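Local coordinates for lipase (Acinetobacter baumannii, PDB 4OPM), which probably hydrolyses ester bonds of lipids such as triacylglycerols, as a putative lipase of the alpha/beta hydrolase fold, at residues S139-S145 / P236-G242. Sequence-based numbering, arbitrary orientation.
Sequences SLFLVDS and PTLILWG
Strands 139-143 and 237-242 run parallel in the central sheet of an alpha/beta hydrolase fold. Their axes lie 4.7 Å apart at 9°, with Leu140 level with Thr237. Pro236 O accepts from Leu140 N (3.0 Å). Thr237 shares a face with Leu140, where helix 121-132 packs. Leu238 N donates to Leu140 O (2.9 Å), and Leu238 O accepts from Leu142 N (2.8 Å). On the other face Phe141, chi1 t, sets CE1 3.6 Å from Leu238 CD2. Ile239 joins Leu142 on the first face, against helix 251-259. Leu240 N donates to Leu142 O (2.9 Å); Leu240 O accepts from Asp144 N (3.0 Å). Asp144 has positive phi (46°). Its CA lies 3.4 Å from the Trp241 six-membered ring centroid, over the face (CH-pi; Trp241 chi1 -129°). Gly242 N donates to Asp144 OD2 (3.1 Å). The Asp144 side chain touches His274, and OD2 lies near like-charged Asp245, both of a probable Ser-His-Asp triad. A mainly apolar strand pair held by backbone hydrogen bonds sets Asp144 beside the likely active site.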
ATOM      1  N   SER A 139      12.749  -8.824   2.681  1.00 18.58           N
ATOM      2  CA  SER A 139      12.277  -8.146   3.892  1.00 17.96           C
ATOM      3  C   SER A 139      10.850  -7.717   3.691  1.00 20.11           C
ATOM      4  O   SER A 139      10.375  -7.633   2.551  1.00 18.67           O
ATOM      5  CB  SER A 139      13.151  -6.929   4.228  1.00 18.26           C
ATOM      6  OG  SER A 139      12.853  -5.818   3.396  1.00 18.22           O
ATOM      7  N   LEU A 140      10.183  -7.417   4.804  1.00 16.85           N
ATOM      8  CA  LEU A 140       8.795  -6.982   4.800  0.70 16.68           C
ATOM      9  C   LEU A 140       8.637  -5.708   5.637  1.00 19.58           C
ATOM     10  O   LEU A 140       9.158  -5.634   6.748  1.00 19.01           O
ATOM     11  CB  LEU A 140       7.951  -8.126   5.375  0.70 17.65           C
ATOM     12  CG  LEU A 140       6.486  -8.250   4.966  0.70 22.94           C
ATOM     13  CD1 LEU A 140       6.339  -8.522   3.451  0.70 24.18           C
ATOM     14  CD2 LEU A 140       5.838  -9.401   5.720  0.70 22.01           C
ATOM     15  N   PHE A 141       7.927  -4.712   5.101  1.00 16.13           N
ATOM     16  CA  PHE A 141       7.674  -3.481   5.834  1.00 14.60           C
ATOM     17  C   PHE A 141       6.170  -3.295   5.837  1.00 18.98           C
ATOM     18  O   PHE A 141       5.564  -3.129   4.779  1.00 19.49           O
ATOM     19  CB  PHE A 141       8.424  -2.277   5.243  1.00 15.33           C
ATOM     20  CG  PHE A 141       8.175  -0.936   5.908  1.00 15.70           C
ATOM     21  CD1 PHE A 141       7.876  -0.853   7.269  1.00 17.43           C
ATOM     22  CD2 PHE A 141       8.292   0.249   5.185  1.00 18.40           C
ATOM     23  CE1 PHE A 141       7.662   0.388   7.881  1.00 18.39           C
ATOM     24  CE2 PHE A 141       8.105   1.488   5.801  1.00 19.96           C
ATOM     25  CZ  PHE A 141       7.796   1.554   7.145  1.00 17.87           C
ATOM     26  N   LEU A 142       5.561  -3.428   7.012  1.00 15.17           N
ATOM     27  CA  LEU A 142       4.117  -3.349   7.151  1.00 14.86           C
ATOM     28  C   LEU A 142       3.716  -2.024   7.764  1.00 17.23           C
ATOM     29  O   LEU A 142       4.046  -1.745   8.913  1.00 17.02           O
ATOM     30  CB  LEU A 142       3.594  -4.520   7.997  1.00 15.01           C
ATOM     31  CG  LEU A 142       3.912  -5.942   7.470  1.00 19.64           C
ATOM     32  CD1 LEU A 142       3.496  -7.020   8.480  1.00 18.85           C
ATOM     33  CD2 LEU A 142       3.250  -6.197   6.103  1.00 21.14           C
ATOM     34  N   VAL A 143       2.986  -1.222   6.996  1.00 13.33           N
ATOM     35  CA  VAL A 143       2.523   0.086   7.450  1.00 13.70           C
ATOM     36  C   VAL A 143       1.007   0.012   7.644  1.00 16.53           C
ATOM     37  O   VAL A 143       0.277  -0.007   6.654  1.00 17.87           O
ATOM     38  CB  VAL A 143       2.927   1.234   6.475  1.00 16.39           C
ATOM     39  CG1 VAL A 143       2.536   2.598   7.060  1.00 14.83           C
ATOM     40  CG2 VAL A 143       4.425   1.192   6.131  1.00 16.41           C
ATOM     41  N   ASP A 144       0.535  -0.027   8.908  1.00 14.60           N
ATOM     42  CA  ASP A 144      -0.906  -0.123   9.251  1.00 13.83           C
ATOM     43  C   ASP A 144      -1.574  -1.209   8.376  1.00 18.17           C
ATOM     44  O   ASP A 144      -2.576  -0.957   7.697  1.00 17.31           O
ATOM     45  CB  ASP A 144      -1.591   1.243   9.085  1.00 14.30           C
ATOM     46  CG  ASP A 144      -0.964   2.305   9.979  1.00 15.57           C
ATOM     47  OD1 ASP A 144       0.184   2.706   9.703  1.00 16.59           O
ATOM     48  OD2 ASP A 144      -1.593   2.670  11.005  1.00 16.89           O
ATOM     49  N   SER A 145      -0.935  -2.382   8.323  1.00 15.90           N
ATOM     50  CA  SER A 145      -1.325  -3.490   7.471  1.00 15.19           C
ATOM     51  C   SER A 145      -2.644  -4.128   7.872  1.00 19.43           C
ATOM     52  O   SER A 145      -2.946  -4.268   9.063  1.00 19.14           O
ATOM     53  CB  SER A 145      -0.245  -4.571   7.509  1.00 16.39           C
ATOM     54  OG  SER A 145      -0.581  -5.675   6.682  1.00 20.47           O
ATOM     55  N   PRO A 236      12.770 -10.853   7.639  1.00 20.19           N
ATOM     56  CA  PRO A 236      12.915  -9.782   8.647  1.00 19.60           C
ATOM     57  C   PRO A 236      11.829  -8.742   8.376  1.00 22.41           C
ATOM     58  O   PRO A 236      11.605  -8.385   7.211  1.00 19.59           O
ATOM     59  CB  PRO A 236      14.332  -9.247   8.425  1.00 21.66           C
ATOM     60  CG  PRO A 236      14.679  -9.627   7.041  1.00 26.34           C
ATOM     61  CD  PRO A 236      13.929 -10.897   6.725  1.00 22.34           C
ATOM     62  N   THR A 237      11.101  -8.326   9.425  1.00 20.07           N
ATOM     63  CA  THR A 237       9.936  -7.460   9.240  1.00 19.24           C
ATOM     64  C   THR A 237       9.986  -6.223  10.133  1.00 21.17           C
ATOM     65  O   THR A 237      10.304  -6.301  11.326  1.00 19.66           O
ATOM     66  CB  THR A 237       8.645  -8.290   9.497  1.00 24.43           C
ATOM     67  OG1 THR A 237       8.616  -9.417   8.610  1.00 23.11           O
ATOM     68  CG2 THR A 237       7.353  -7.479   9.322  1.00 20.98           C
ATOM     69  N   LEU A 238       9.642  -5.084   9.530  1.00 16.39           N
ATOM     70  CA  LEU A 238       9.494  -3.807  10.188  1.00 15.85           C
ATOM     71  C   LEU A 238       8.004  -3.485  10.205  1.00 19.42           C
ATOM     72  O   LEU A 238       7.334  -3.618   9.176  1.00 18.20           O
ATOM     73  CB  LEU A 238      10.309  -2.711   9.470  1.00 15.31           C
ATOM     74  CG  LEU A 238      10.255  -1.297  10.079  1.00 18.50           C
ATOM     75  CD1 LEU A 238      10.873  -1.273  11.490  1.00 18.73           C
ATOM     76  CD2 LEU A 238      10.972  -0.297   9.188  1.00 17.90           C
ATOM     77  N   ILE A 239       7.486  -3.098  11.370  1.00 16.42           N
ATOM     78  CA  ILE A 239       6.066  -2.757  11.531  1.00 15.19           C
ATOM     79  C   ILE A 239       5.991  -1.323  11.959  1.00 17.77           C
ATOM     80  O   ILE A 239       6.638  -0.947  12.934  1.00 17.70           O
ATOM     81  CB  ILE A 239       5.359  -3.693  12.567  1.00 17.42           C
ATOM     82  CG1 ILE A 239       5.461  -5.186  12.168  1.00 16.66           C
ATOM     83  CG2 ILE A 239       3.887  -3.282  12.827  1.00 18.38           C
ATOM     84  CD1 ILE A 239       5.360  -6.147  13.378  1.00 17.64           C
ATOM     85  N   LEU A 240       5.167  -0.530  11.280  1.00 16.19           N
ATOM     86  CA  LEU A 240       4.987   0.872  11.653  1.00 16.08           C
ATOM     87  C   LEU A 240       3.494   1.190  11.651  1.00 18.69           C
ATOM     88  O   LEU A 240       2.768   0.768  10.757  1.00 17.01           O
ATOM     89  CB  LEU A 240       5.781   1.811  10.726  1.00 15.93           C
ATOM     90  CG  LEU A 240       5.838   3.277  11.151  1.00 20.37           C
ATOM     91  CD1 LEU A 240       7.177   3.903  10.788  1.00 19.66           C
ATOM     92  CD2 LEU A 240       4.689   4.076  10.526  1.00 21.37           C
ATOM     93  N   TRP A 241       3.036   1.909  12.686  1.00 15.16           N
ATOM     94  CA  TRP A 241       1.634   2.263  12.833  1.00 15.00           C
ATOM     95  C   TRP A 241       1.446   3.712  13.204  1.00 16.77           C
ATOM     96  O   TRP A 241       2.312   4.316  13.838  1.00 16.63           O
ATOM     97  CB  TRP A 241       1.017   1.425  13.978  1.00 13.74           C
ATOM     98  CG  TRP A 241      -0.251   0.721  13.607  1.00 15.18           C
ATOM     99  CD1 TRP A 241      -1.534   1.157  13.807  1.00 17.74           C
ATOM    100  CD2 TRP A 241      -0.349  -0.512  12.900  1.00 15.39           C
ATOM    101  NE1 TRP A 241      -2.428   0.243  13.291  1.00 17.13           N
ATOM    102  CE2 TRP A 241      -1.725  -0.790  12.725  1.00 18.81           C
ATOM    103  CE3 TRP A 241       0.599  -1.415  12.379  1.00 16.96           C
ATOM    104  CZ2 TRP A 241      -2.176  -1.954  12.086  1.00 18.55           C
ATOM    105  CZ3 TRP A 241       0.148  -2.574  11.757  1.00 18.32           C
ATOM    106  CH2 TRP A 241      -1.219  -2.811  11.576  1.00 18.74           C
ATOM    107  N   GLY A 242       0.259   4.218  12.912  1.00 15.25           N
ATOM    108  CA  GLY A 242      -0.166   5.511  13.409  1.00 14.75           C
ATOM    109  C   GLY A 242      -0.952   5.222  14.672  1.00 18.12           C
ATOM    110  O   GLY A 242      -1.877   4.403  14.652  1.00 18.47           O
TER